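Local coordinates for protein DNA primase (Helicobacter pylori, PDB 4EHS) that synthesises the short RNA primers of DNA replication and stimulates the helicase DnaB, which its C-terminal domain, modelled here, binds, at residues E31-L36 with R101-R106; V52-S57 with G142-I147; K35-Y40 with G94-E99; R110-I115 with K131-I136. One frame throughout, in Å; residues are numbered along the deposited sequence.

Contact 1. Residues E31-L36 with R101-R106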
loop_
_atom_site.group_PDB
_atom_site.type_symbol
_atom_site.label_atom_id
_atom_site.label_comp_id
_atom_site.label_asym_id
_atom_site.label_seq_id
_atom_site.Cartn_x
_atom_site.Cartn_y
_atom_site.Cartn_z
ATOM N N GLU A 31 0.536 10.476 -19.420
ATOM C CA GLU A 31 -0.896 10.575 -19.607
ATOM C C GLU A 31 -1.305 9.363 -20.461
ATOM O O GLU A 31 -2.311 8.689 -20.142
ATOM C CB GLU A 31 -1.310 11.933 -20.250
ATOM C CG GLU A 31 -2.742 11.876 -20.739
ATOM C CD GLU A 31 -3.351 13.249 -21.016
ATOM O OE1 GLU A 31 -2.711 14.272 -20.731
ATOM O OE2 GLU A 31 -4.489 13.294 -21.486
ATOM N N PHE A 32 -0.491 9.024 -21.468
ATOM C CA PHE A 32 -0.772 7.856 -22.288
ATOM C C PHE A 32 -0.720 6.577 -21.418
ATOM O O PHE A 32 -1.541 5.686 -21.512
ATOM C CB PHE A 32 0.254 7.708 -23.428
ATOM C CG PHE A 32 -0.069 6.522 -24.388
ATOM C CD1 PHE A 32 -0.970 6.676 -25.451
ATOM C CD2 PHE A 32 0.510 5.278 -24.163
ATOM C CE1 PHE A 32 -1.234 5.576 -26.286
ATOM C CE2 PHE A 32 0.254 4.173 -24.995
ATOM C CZ PHE A 32 -0.640 4.345 -26.041
ATOM N N LEU A 33 0.293 6.476 -20.602
ATOM C CA LEU A 33 0.403 5.278 -19.749
ATOM C C LEU A 33 -0.774 5.163 -18.767
ATOM O O LEU A 33 -1.268 4.036 -18.545
ATOM C CB LEU A 33 1.691 5.343 -18.911
ATOM C CG LEU A 33 2.005 4.148 -18.038
ATOM C CD1 LEU A 33 2.074 2.866 -18.892
ATOM C CD2 LEU A 33 3.360 4.371 -17.330
ATOM N N GLU A 34 -1.232 6.260 -18.183
ATOM C CA GLU A 34 -2.389 6.181 -17.257
ATOM C C GLU A 34 -3.654 5.724 -18.002
ATOM O O GLU A 34 -4.459 4.894 -17.506
ATOM C CB GLU A 34 -2.647 7.552 -16.636
ATOM C CG GLU A 34 -1.513 7.920 -15.647
ATOM C CD GLU A 34 -1.817 9.147 -14.824
ATOM O OE1 GLU A 34 -2.964 9.626 -14.860
ATOM O OE2 GLU A 34 -0.854 9.566 -14.095
ATOM N N LYS A 35 -3.807 6.267 -19.213
ATOM C CA LYS A 35 -4.953 5.836 -20.057
ATOM C C LYS A 35 -4.917 4.364 -20.357
ATOM O O LYS A 35 -5.978 3.682 -20.345
ATOM C CB LYS A 35 -4.964 6.637 -21.410
ATOM C CG LYS A 35 -5.515 8.031 -21.183
ATOM C CD LYS A 35 -5.745 8.698 -22.582
ATOM C CE LYS A 35 -4.520 9.380 -23.048
ATOM N NZ LYS A 35 -4.813 10.375 -24.179
ATOM N N LEU A 36 -3.730 3.885 -20.670
ATOM C CA LEU A 36 -3.512 2.498 -21.080
ATOM C C LEU A 36 -3.861 1.578 -19.942
ATOM O O LEU A 36 -4.600 0.626 -20.145
ATOM C CB LEU A 36 -2.120 2.283 -21.662
ATOM C CG LEU A 36 -1.774 0.900 -22.190
ATOM C CD1 LEU A 36 -2.655 0.581 -23.389
ATOM C CD2 LEU A 36 -0.294 0.888 -22.585
ATOM N N ARG A 101 3.448 -2.160 -13.959
ATOM C CA ARG A 101 4.766 -2.038 -13.341
ATOM C C ARG A 101 5.439 -0.710 -13.753
ATOM O O ARG A 101 6.089 -0.032 -12.942
ATOM C CB ARG A 101 5.677 -3.251 -13.699
ATOM C CG ARG A 101 5.519 -4.511 -12.846
ATOM C CD ARG A 101 6.727 -5.521 -12.947
ATOM N NE ARG A 101 7.110 -5.736 -14.325
ATOM C CZ ARG A 101 6.463 -6.546 -15.185
ATOM N NH1 ARG A 101 5.450 -7.309 -14.777
ATOM N NH2 ARG A 101 6.890 -6.621 -16.457
ATOM N N LEU A 102 5.278 -0.312 -15.013
ATOM C CA LEU A 102 5.907 0.944 -15.438
ATOM C C LEU A 102 5.266 2.154 -14.799
ATOM O O LEU A 102 5.977 3.050 -14.418
ATOM C CB LEU A 102 5.819 1.005 -16.986
ATOM C CG LEU A 102 6.488 2.213 -17.624
ATOM C CD1 LEU A 102 7.972 2.094 -17.364
ATOM C CD2 LEU A 102 6.148 2.271 -19.155
ATOM N N LEU A 103 3.931 2.140 -14.604
ATOM C CA LEU A 103 3.279 3.219 -13.927
ATOM C C LEU A 103 3.799 3.356 -12.484
ATOM O O LEU A 103 4.098 4.472 -12.020
ATOM C CB LEU A 103 1.760 2.960 -13.885
ATOM C CG LEU A 103 0.963 4.112 -13.278
ATOM C CD1 LEU A 103 0.993 5.259 -14.228
ATOM C CD2 LEU A 103 -0.459 3.565 -13.144
ATOM N N ILE A 104 3.908 2.209 -11.809
ATOM C CA ILE A 104 4.421 2.229 -10.430
ATOM C C ILE A 104 5.866 2.675 -10.388
ATOM O O ILE A 104 6.206 3.490 -9.507
ATOM C CB ILE A 104 4.213 0.871 -9.750
ATOM C CG1 ILE A 104 2.710 0.551 -9.660
ATOM C CG2 ILE A 104 4.805 0.873 -8.313
ATOM C CD1 ILE A 104 2.465 -0.947 -9.365
ATOM N N LEU A 105 6.699 2.113 -11.273
ATOM C CA LEU A 105 8.128 2.531 -11.396
ATOM C C LEU A 105 8.234 4.035 -11.578
ATOM O O LEU A 105 8.979 4.706 -10.809
ATOM C CB LEU A 105 8.877 1.764 -12.514
ATOM C CG LEU A 105 10.334 2.179 -12.816
ATOM C CD1 LEU A 105 11.285 1.751 -11.724
ATOM C CD2 LEU A 105 10.808 1.625 -14.137
ATOM N N ARG A 106 7.488 4.612 -12.524
ATOM C CA ARG A 106 7.403 6.074 -12.599
ATOM C C ARG A 106 7.058 6.841 -11.338
ATOM O O ARG A 106 7.724 7.849 -10.999
ATOM C CB ARG A 106 6.512 6.531 -13.737
ATOM C CG ARG A 106 7.216 6.052 -15.020
ATOM C CD ARG A 106 6.664 6.783 -16.201
ATOM N NE ARG A 106 7.369 6.399 -17.462
ATOM C CZ ARG A 106 6.906 6.835 -18.640
ATOM N NH1 ARG A 106 5.840 7.631 -18.671
ATOM N NH2 ARG A 106 7.489 6.467 -19.749
#
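L33 reaches out of helix 30-43 and lays one methyl, CD2, in the notch between L102 and L103 of helix 96-117. Its CG stands anti to the backbone N (chi1 -176°), which drives the branched end straight at the partner helix. L33 CD2 comes down almost onto the backbone there, 3.6 Å from the amide N of L103 and 3.8 Å from CG of L102. The L102 and L103 chains, both also anti to their backbone N, flank this methyl, and L33 crosses each of them obliquely. L103 turns CD1 back toward the helix of L33, where the extended stem of E34 crosses it at about a right angle, E34 CG lying 3.9 Å from L103 CD1. A turn further on, R106 contributes its CD, and L33 CD2 also lies over one face of its guanidinium.

No hydrogen bond joins the two segments; the polar ends are held elsewhere. The E34 carboxylate accepts from the backbone N of L61 and of H62, and R106 NH2 donates to the carbonyl O of P28. The short axes approach to 10.1 Å and run at 136° to each other, an oblique crossing, well short of antiparallel. Helix 122-140 takes another side of helix 96-117, meeting I104 and L105, while the loop residue F60 packs on E34.

Contact 2. Residues V52-S57 with G142-I147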
loop_
_atom_site.group_PDB
_atom_site.type_symbol
_atom_site.label_atom_id
_atom_site.label_comp_id
_atom_site.label_asym_id
_atom_site.label_seq_id
_atom_site.Cartn_x
_atom_site.Cartn_y
_atom_site.Cartn_z
ATOM N N VAL A 52 -5.828 -3.065 -7.556
ATOM C CA VAL A 52 -6.116 -2.338 -6.299
ATOM C C VAL A 52 -5.249 -2.854 -5.114
ATOM O O VAL A 52 -5.236 -2.194 -4.080
ATOM C CB VAL A 52 -7.642 -2.301 -5.928
ATOM C CG1 VAL A 52 -8.398 -1.600 -7.049
ATOM C CG2 VAL A 52 -8.083 -3.712 -5.714
ATOM N N GLY A 53 -4.523 -3.954 -5.310
ATOM C CA GLY A 53 -3.445 -4.426 -4.411
ATOM C C GLY A 53 -2.234 -3.501 -4.372
ATOM O O GLY A 53 -1.445 -3.553 -3.409
ATOM N N TYR A 54 -2.090 -2.635 -5.399
ATOM C CA TYR A 54 -0.777 -1.923 -5.618
ATOM C C TYR A 54 -0.970 -0.421 -5.848
ATOM O O TYR A 54 -0.082 0.382 -5.515
ATOM C CB TYR A 54 -0.041 -2.521 -6.817
ATOM C CG TYR A 54 0.271 -3.975 -6.599
ATOM C CD1 TYR A 54 1.314 -4.374 -5.757
ATOM C CD2 TYR A 54 -0.548 -4.962 -7.166
ATOM C CE1 TYR A 54 1.579 -5.746 -5.548
ATOM C CE2 TYR A 54 -0.319 -6.313 -6.935
ATOM C CZ TYR A 54 0.739 -6.677 -6.094
ATOM O OH TYR A 54 0.970 -8.017 -5.889
ATOM N N ILE A 55 -2.098 -0.009 -6.429
ATOM C CA ILE A 55 -2.277 1.369 -6.730
ATOM C C ILE A 55 -3.596 1.850 -6.158
ATOM O O ILE A 55 -4.555 1.059 -5.879
ATOM C CB ILE A 55 -2.150 1.721 -8.271
ATOM C CG1 ILE A 55 -3.193 0.908 -9.065
ATOM C CG2 ILE A 55 -0.751 1.392 -8.774
ATOM C CD1 ILE A 55 -3.466 1.373 -10.469
ATOM N N HIS A 56 -3.637 3.142 -5.988
ATOM C CA HIS A 56 -4.874 3.825 -5.647
ATOM C C HIS A 56 -4.999 5.070 -6.488
ATOM O O HIS A 56 -4.083 5.463 -7.268
ATOM C CB HIS A 56 -4.878 4.145 -4.130
ATOM C CG HIS A 56 -3.698 4.994 -3.712
ATOM N ND1 HIS A 56 -3.659 6.316 -3.934
ATOM C CD2 HIS A 56 -2.476 4.658 -3.156
ATOM C CE1 HIS A 56 -2.474 6.822 -3.528
ATOM N NE2 HIS A 56 -1.747 5.811 -3.061
ATOM N N SER A 57 -6.138 5.749 -6.317
ATOM C CA SER A 57 -6.461 6.943 -7.023
ATOM C C SER A 57 -5.366 8.035 -7.016
ATOM O O SER A 57 -5.079 8.628 -8.064
ATOM C CB SER A 57 -7.777 7.460 -6.418
ATOM O OG SER A 57 -8.077 8.685 -6.957
ATOM N N GLY A 142 11.198 -7.188 -12.237
ATOM C CA GLY A 142 9.875 -7.706 -12.621
ATOM C C GLY A 142 8.808 -7.929 -11.546
ATOM O O GLY A 142 7.779 -8.557 -11.838
ATOM N N GLU A 143 9.032 -7.460 -10.303
ATOM C CA GLU A 143 8.066 -7.671 -9.215
ATOM C C GLU A 143 7.148 -6.466 -9.095
ATOM O O GLU A 143 7.614 -5.347 -9.193
ATOM C CB GLU A 143 8.702 -7.751 -7.813
ATOM C CG GLU A 143 9.838 -8.705 -7.518
ATOM C CD GLU A 143 10.043 -8.814 -6.022
ATOM O OE1 GLU A 143 9.085 -8.497 -5.269
ATOM O OE2 GLU A 143 11.141 -9.239 -5.587
ATOM N N LEU A 144 5.876 -6.672 -8.777
ATOM C CA LEU A 144 5.014 -5.544 -8.495
ATOM C C LEU A 144 5.261 -5.129 -7.046
ATOM O O LEU A 144 5.587 -5.983 -6.166
ATOM C CB LEU A 144 3.530 -5.939 -8.667
ATOM C CG LEU A 144 3.088 -5.975 -10.115
ATOM C CD1 LEU A 144 1.755 -6.675 -10.389
ATOM C CD2 LEU A 144 2.961 -4.499 -10.520
ATOM N N VAL A 145 5.104 -3.847 -6.771
ATOM C CA VAL A 145 5.337 -3.320 -5.404
ATOM C C VAL A 145 4.211 -2.331 -5.191
ATOM O O VAL A 145 3.884 -1.552 -6.095
ATOM C CB VAL A 145 6.697 -2.569 -5.281
ATOM C CG1 VAL A 145 6.933 -2.029 -3.877
ATOM C CG2 VAL A 145 7.833 -3.514 -5.670
ATOM N N ALA A 146 3.598 -2.381 -4.008
ATOM C CA ALA A 146 2.492 -1.491 -3.627
ATOM C C ALA A 146 2.941 -0.081 -3.326
ATOM O O ALA A 146 4.008 0.119 -2.720
ATOM C CB ALA A 146 1.810 -2.084 -2.387
ATOM N N ILE A 147 2.151 0.913 -3.723
ATOM C CA ILE A 147 2.294 2.302 -3.253
ATOM C C ILE A 147 1.382 2.594 -2.043
ATOM O O ILE A 147 0.153 2.852 -2.213
ATOM C CB ILE A 147 1.852 3.271 -4.387
ATOM C CG1 ILE A 147 2.698 2.956 -5.597
ATOM C CG2 ILE A 147 1.850 4.748 -3.933
ATOM C CD1 ILE A 147 2.231 3.614 -6.895
#
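The ring of Y54 forms the apolar centre where the C-terminal tail of this helicase-binding domain, leaving helix 122-140 through a Schellman motif at G142, runs extended past the loop after helix 45-51. L144 puts its CB over one face of that ring, a CH-pi contact 3.9 Å from the ring centroid and offset toward the rim. The leucine chain crosses the tyrosine at about a right angle, and its CD1 also comes near Y54 CE2. The ring edge is used too: Y54 CD1 lies 3.5 Å from the backbone N of A146, which sits in the ring plane. CB of A146 fills in beside it, against the carbonyl O of G53.

Beyond the ring, I147 points back at the loop and sends CD1 to CG2 of I55, 4.2 Å away. Helix 96-117 borders this apolar group, I104 meeting both I55 and L144, and A146 packs on A146 of the second subunit, which places the tail at the dimer contact.

The polar edge starts with one backbone bond, I147 N to Y54 O, 2.9 Å long and nearly straight at 175°, with the donor in the carbonyl plane. It is the one hydrogen bond between the segments, pairing I147 with Y54. H56 follows, its CG in the crowded position between backbone N and carbonyl carbon (chi1 58°), which swings the imidazole toward the tail. NE2 makes a weak hydrogen bond to E149 O, and the ring edge is presented to I147 O, a buried carbonyl with no hydrogen-bond partner in the model, 3.3 Å from H56 CD2.

Contact 3. Residues K35-Y40 with G94-E99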
loop_
_atom_site.group_PDB
_atom_site.type_symbol
_atom_site.label_atom_id
_atom_site.label_comp_id
_atom_site.label_asym_id
_atom_site.label_seq_id
_atom_site.Cartn_x
_atom_site.Cartn_y
_atom_site.Cartn_z
ATOM N N LYS A 35 -3.807 6.267 -19.213
ATOM C CA LYS A 35 -4.953 5.836 -20.057
ATOM C C LYS A 35 -4.917 4.364 -20.357
ATOM O O LYS A 35 -5.978 3.682 -20.345
ATOM C CB LYS A 35 -4.964 6.637 -21.410
ATOM C CG LYS A 35 -5.515 8.031 -21.183
ATOM C CD LYS A 35 -5.745 8.698 -22.582
ATOM C CE LYS A 35 -4.520 9.380 -23.048
ATOM N NZ LYS A 35 -4.813 10.375 -24.179
ATOM N N LEU A 36 -3.730 3.885 -20.670
ATOM C CA LEU A 36 -3.512 2.498 -21.080
ATOM C C LEU A 36 -3.861 1.578 -19.942
ATOM O O LEU A 36 -4.600 0.626 -20.145
ATOM C CB LEU A 36 -2.120 2.283 -21.662
ATOM C CG LEU A 36 -1.774 0.900 -22.190
ATOM C CD1 LEU A 36 -2.655 0.581 -23.389
ATOM C CD2 LEU A 36 -0.294 0.888 -22.585
ATOM N N VAL A 37 -3.364 1.937 -18.761
ATOM C CA VAL A 37 -3.551 1.102 -17.570
ATOM C C VAL A 37 -5.071 1.036 -17.297
ATOM O O VAL A 37 -5.613 -0.065 -17.097
ATOM C CB VAL A 37 -2.704 1.639 -16.380
ATOM C CG1 VAL A 37 -3.205 0.991 -15.099
ATOM C CG2 VAL A 37 -1.222 1.252 -16.541
ATOM N N ILE A 38 -5.777 2.172 -17.329
ATOM C CA ILE A 38 -7.179 2.186 -17.001
ATOM C C ILE A 38 -7.983 1.430 -18.070
ATOM O O ILE A 38 -9.017 0.798 -17.780
ATOM C CB ILE A 38 -7.665 3.622 -16.808
ATOM C CG1 ILE A 38 -7.000 4.186 -15.510
ATOM C CG2 ILE A 38 -9.199 3.656 -16.613
ATOM C CD1 ILE A 38 -7.175 5.690 -15.378
ATOM N N ARG A 39 -7.513 1.589 -19.311
ATOM C CA ARG A 39 -8.234 0.895 -20.432
ATOM C C ARG A 39 -8.207 -0.650 -20.223
ATOM O O ARG A 39 -9.221 -1.394 -20.466
ATOM C CB ARG A 39 -7.575 1.328 -21.774
ATOM C CG ARG A 39 -8.345 0.581 -22.918
ATOM C CD ARG A 39 -9.817 0.988 -22.988
ATOM N NE ARG A 39 -10.273 0.304 -24.225
ATOM C CZ ARG A 39 -10.269 0.909 -25.399
ATOM N NH1 ARG A 39 -10.129 2.254 -25.476
ATOM N NH2 ARG A 39 -10.544 0.164 -26.502
ATOM N N TYR A 40 -7.059 -1.170 -19.801
ATOM C CA TYR A 40 -6.969 -2.597 -19.443
ATOM C C TYR A 40 -7.984 -2.923 -18.339
ATOM O O TYR A 40 -8.673 -3.960 -18.411
ATOM C CB TYR A 40 -5.620 -2.952 -18.886
ATOM C CG TYR A 40 -4.582 -3.363 -19.932
ATOM C CD1 TYR A 40 -4.628 -4.619 -20.502
ATOM C CD2 TYR A 40 -3.582 -2.485 -20.325
ATOM C CE1 TYR A 40 -3.652 -5.036 -21.448
ATOM C CE2 TYR A 40 -2.610 -2.874 -21.269
ATOM C CZ TYR A 40 -2.688 -4.154 -21.869
ATOM O OH TYR A 40 -1.739 -4.554 -22.789
ATOM N N GLY A 94 -1.639 -10.572 -22.106
ATOM C CA GLY A 94 -0.471 -10.668 -21.217
ATOM C C GLY A 94 0.310 -9.378 -21.075
ATOM O O GLY A 94 1.400 -9.383 -20.582
ATOM N N GLY A 95 -0.235 -8.264 -21.538
ATOM C CA GLY A 95 0.519 -7.029 -21.543
ATOM C C GLY A 95 0.250 -6.102 -20.372
ATOM O O GLY A 95 1.014 -5.147 -20.191
ATOM N N PHE A 96 -0.795 -6.382 -19.566
ATOM C CA PHE A 96 -1.216 -5.458 -18.490
ATOM C C PHE A 96 -0.133 -5.244 -17.401
ATOM O O PHE A 96 0.149 -4.096 -16.991
ATOM C CB PHE A 96 -2.406 -6.030 -17.754
ATOM C CG PHE A 96 -2.836 -5.190 -16.580
ATOM C CD1 PHE A 96 -3.276 -3.869 -16.781
ATOM C CD2 PHE A 96 -2.718 -5.703 -15.252
ATOM C CE1 PHE A 96 -3.646 -3.085 -15.689
ATOM C CE2 PHE A 96 -3.094 -4.916 -14.189
ATOM C CZ PHE A 96 -3.522 -3.630 -14.394
ATOM N N GLU A 97 0.402 -6.356 -16.878
ATOM C CA GLU A 97 1.308 -6.202 -15.765
ATOM C C GLU A 97 2.552 -5.400 -16.081
ATOM O O GLU A 97 3.030 -4.682 -15.221
ATOM C CB GLU A 97 1.701 -7.564 -15.181
ATOM C CG GLU A 97 0.537 -8.053 -14.393
ATOM C CD GLU A 97 0.831 -9.335 -13.633
ATOM O OE1 GLU A 97 2.029 -9.539 -13.224
ATOM O OE2 GLU A 97 -0.164 -10.068 -13.373
ATOM N N LYS A 98 3.085 -5.484 -17.290
ATOM C CA LYS A 98 4.237 -4.635 -17.655
ATOM C C LYS A 98 3.875 -3.144 -17.621
ATOM O O LYS A 98 4.664 -2.337 -17.173
ATOM C CB LYS A 98 4.723 -5.015 -19.040
ATOM C CG LYS A 98 5.834 -4.161 -19.588
ATOM C CD LYS A 98 5.831 -4.315 -21.103
ATOM C CE LYS A 98 7.120 -3.867 -21.772
ATOM N NZ LYS A 98 6.996 -2.482 -22.301
ATOM N N GLU A 99 2.660 -2.769 -18.057
ATOM C CA GLU A 99 2.281 -1.363 -18.019
ATOM C C GLU A 99 1.959 -0.964 -16.592
ATOM O O GLU A 99 2.265 0.160 -16.235
ATOM C CB GLU A 99 1.021 -1.091 -18.844
ATOM C CG GLU A 99 1.024 -1.603 -20.299
ATOM C CD GLU A 99 2.240 -1.198 -21.098
ATOM O OE1 GLU A 99 2.957 -0.264 -20.679
ATOM O OE2 GLU A 99 2.496 -1.851 -22.169
HETATM O O HOH W 1 -0.020 -2.792 -23.600
#
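Y40 is the side chain to follow through this buried joint, where helix 30-43 of the helical bundle packs on the first turn of helix 96-117. Y40 CB starts 3.3 Å from F96 CD1, a tight apolar touch. CG stays beside the same F96 atom, and the two rings then form an offset edge-to-face pair, the edge of F96 toward the face of Y40, centroids 5.5 Å apart and planes at 61°. Further along, the middle of the tyrosine ring lies under the F96 backbone: CA of F96 stands over the Y40 ring centre at 3.8 Å, a CH-pi contact. Y40 CE1 and CZ both lie 3.7 Å from F96 N, and CE2 passes obliquely by CG of E99.

E99 is bent at chi2 (-51°), so its acid turns aside rather than running on into helix 30-43, with E99 CG and CD both 3.6 Å from L36 CD2. V37 places CG2 near the E99 carbonyl O.

At the tip, Y40 OH ends close to G95, whose lack of a side chain makes room for it. The phenol is gripped twice there. K92 N is hydrogen-bonded to it, and a water lying in the ring plane, 2.6 Å from Y40 OH, donates to E99 OE2.

Contact 4. Residues R110-I115 with K131-I136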
loop_
_atom_site.group_PDB
_atom_site.type_symbol
_atom_site.label_atom_id
_atom_site.label_comp_id
_atom_site.label_asym_id
_atom_site.label_seq_id
_atom_site.Cartn_x
_atom_site.Cartn_y
_atom_site.Cartn_z
ATOM N N ARG A 110 9.694 9.483 -9.465
ATOM C CA ARG A 110 9.310 10.781 -8.993
ATOM C C ARG A 110 9.554 10.974 -7.477
ATOM O O ARG A 110 9.931 12.072 -7.050
ATOM C CB ARG A 110 7.842 11.093 -9.282
ATOM C CG ARG A 110 7.556 11.327 -10.771
ATOM C CD ARG A 110 6.144 11.843 -11.032
ATOM N NE ARG A 110 5.013 11.158 -10.419
ATOM C CZ ARG A 110 4.404 10.059 -10.909
ATOM N NH1 ARG A 110 4.840 9.484 -12.022
ATOM N NH2 ARG A 110 3.342 9.573 -10.272
ATOM N N GLN A 111 9.268 9.952 -6.679
ATOM C CA GLN A 111 9.519 10.032 -5.250
ATOM C C GLN A 111 10.974 10.354 -4.960
ATOM O O GLN A 111 11.245 11.113 -4.044
ATOM C CB GLN A 111 9.146 8.716 -4.551
ATOM C CG GLN A 111 7.646 8.549 -4.431
ATOM C CD GLN A 111 6.969 9.747 -3.835
ATOM O OE1 GLN A 111 6.171 10.407 -4.482
ATOM N NE2 GLN A 111 7.284 10.042 -2.594
ATOM N N LEU A 112 11.879 9.701 -5.659
ATOM C CA LEU A 112 13.303 9.926 -5.498
ATOM C C LEU A 112 13.622 11.417 -5.676
ATOM O O LEU A 112 14.414 11.961 -4.931
ATOM C CB LEU A 112 14.139 9.083 -6.473
ATOM C CG LEU A 112 14.500 7.648 -6.136
ATOM C CD1 LEU A 112 15.601 7.123 -7.049
ATOM C CD2 LEU A 112 14.949 7.488 -4.691
ATOM N N LYS A 113 12.995 12.075 -6.636
ATOM C CA LYS A 113 13.179 13.558 -6.760
ATOM C C LYS A 113 12.470 14.412 -5.720
ATOM O O LYS A 113 13.007 15.446 -5.268
ATOM C CB LYS A 113 12.688 14.067 -8.122
ATOM C CG LYS A 113 13.485 13.607 -9.323
ATOM C CD LYS A 113 13.025 14.427 -10.531
ATOM C CE LYS A 113 13.450 15.895 -10.421
ATOM N NZ LYS A 113 12.636 16.760 -11.321
ATOM N N GLU A 114 11.252 14.023 -5.376
ATOM C CA GLU A 114 10.396 14.847 -4.562
ATOM C C GLU A 114 10.699 14.792 -3.056
ATOM O O GLU A 114 10.565 15.794 -2.355
ATOM C CB GLU A 114 8.948 14.440 -4.783
ATOM C CG GLU A 114 8.467 14.729 -6.205
ATOM C CD GLU A 114 6.993 14.377 -6.441
ATOM O OE1 GLU A 114 6.192 14.375 -5.461
ATOM O OE2 GLU A 114 6.624 14.104 -7.615
ATOM N N ILE A 115 11.053 13.612 -2.561
ATOM C CA ILE A 115 11.297 13.426 -1.141
ATOM C C ILE A 115 12.376 14.411 -0.615
ATOM O O ILE A 115 12.171 15.035 0.454
ATOM C CB ILE A 115 11.684 11.985 -0.805
ATOM C CG1 ILE A 115 10.435 11.100 -0.934
ATOM C CG2 ILE A 115 12.185 11.918 0.627
ATOM C CD1 ILE A 115 10.839 9.625 -1.033
ATOM N N LYS A 131 13.068 3.121 0.713
ATOM C CA LYS A 131 11.921 2.375 0.210
ATOM C C LYS A 131 11.695 2.598 -1.277
ATOM O O LYS A 131 11.446 1.630 -2.019
ATOM C CB LYS A 131 10.680 2.750 0.980
ATOM C CG LYS A 131 9.479 1.864 0.590
ATOM C CD LYS A 131 8.267 2.685 0.088
ATOM C CE LYS A 131 6.951 1.869 -0.027
ATOM N NZ LYS A 131 5.923 2.267 0.975
ATOM N N ALA A 132 11.813 3.834 -1.745
ATOM C CA ALA A 132 11.635 4.079 -3.199
ATOM C C ALA A 132 12.719 3.402 -4.015
ATOM O O ALA A 132 12.458 2.883 -5.049
ATOM C CB ALA A 132 11.642 5.551 -3.491
ATOM N N ARG A 133 13.982 3.464 -3.550
ATOM C CA ARG A 133 15.082 2.777 -4.270
ATOM C C ARG A 133 14.900 1.271 -4.327
ATOM O O ARG A 133 15.176 0.618 -5.371
ATOM C CB ARG A 133 16.458 3.083 -3.622
ATOM C CG ARG A 133 16.994 4.466 -3.915
ATOM C CD ARG A 133 18.448 4.655 -3.270
ATOM N NE ARG A 133 18.543 5.976 -2.630
ATOM C CZ ARG A 133 18.679 7.088 -3.317
ATOM N NH1 ARG A 133 18.789 6.959 -4.638
ATOM N NH2 ARG A 133 18.664 8.322 -2.719
ATOM N N GLN A 134 14.463 0.721 -3.200
ATOM C CA GLN A 134 14.240 -0.681 -3.106
ATOM C C GLN A 134 13.132 -1.049 -4.093
ATOM O O GLN A 134 13.238 -2.070 -4.828
ATOM C CB GLN A 134 13.856 -1.103 -1.706
ATOM C CG GLN A 134 13.755 -2.629 -1.638
ATOM C CD GLN A 134 13.200 -3.154 -0.329
ATOM O OE1 GLN A 134 12.443 -2.466 0.356
ATOM N NE2 GLN A 134 13.591 -4.373 0.034
ATOM N N ALA A 135 12.071 -0.256 -4.073
ATOM C CA ALA A 135 10.912 -0.556 -4.984
ATOM C C ALA A 135 11.330 -0.556 -6.458
ATOM O O ALA A 135 10.962 -1.449 -7.263
ATOM C CB ALA A 135 9.777 0.466 -4.722
ATOM N N ILE A 136 12.124 0.441 -6.825
ATOM C CA ILE A 136 12.624 0.603 -8.197
ATOM C C ILE A 136 13.441 -0.645 -8.558
ATOM O O ILE A 136 13.292 -1.175 -9.646
ATOM C CB ILE A 136 13.413 1.932 -8.331
ATOM C CG1 ILE A 136 12.450 3.153 -8.249
ATOM C CG2 ILE A 136 14.229 1.977 -9.654
ATOM C CD1 ILE A 136 13.160 4.508 -8.039
#
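This is an apolar contact at the protein surface between the two long helices at the C-terminal end of the domain, 96-117 and 122-140, which fold back on each other as a nearly antiparallel hairpin. The short axes approach to 9.5 Å with 165° between their directions. L112 does most of the work, and its two methyls part between different partners. One meets the tip of I136 end on, L112 CD1 to I136 CD1 at 3.7 Å. The other, L112 CD2, rests beside CB of A132 and on the stem of R133, 3.7 Å from R133 CG.

R133 leaves its helix to one side of the partner, and a bend at chi3 (-137°) brings its end round to L112, which it crosses at about a right angle. L112 CD2 thus lies over one face of the R133 guanidinium, 3.9 Å above the plane and toward its rim. On the other flank, Q111 adds only its CB, against the methyl of A132, before the chain bends away at chi2.

The seam continues in both directions: toward the hairpin turn I115 packs on C128 and L129, and the other way L105 and F108 of helix 96-117 reach I136 of helix 122-140.

In the fold
Helix 96-117 is the common element of three contacts. Contacts 3 and 1, their centres about 8 Å apart, join its first part to helix 30-43 and share K35 and L36; contact 4 joins its last part to helix 122-140. The centres of contacts 3 and 4 are about 22 Å apart, on opposite sides of the chain's centre, so this one helix carries the N-terminal helices at one end and pairs with helix 122-140 at the other. Contacts 1 and 3 close before contact 4 opens. Contact 2 crosses contacts 1 and 3 and brackets contact 4, returning the tail to touch all three. There it meets the second subunit, consistent with the dimer this domain forms in solution.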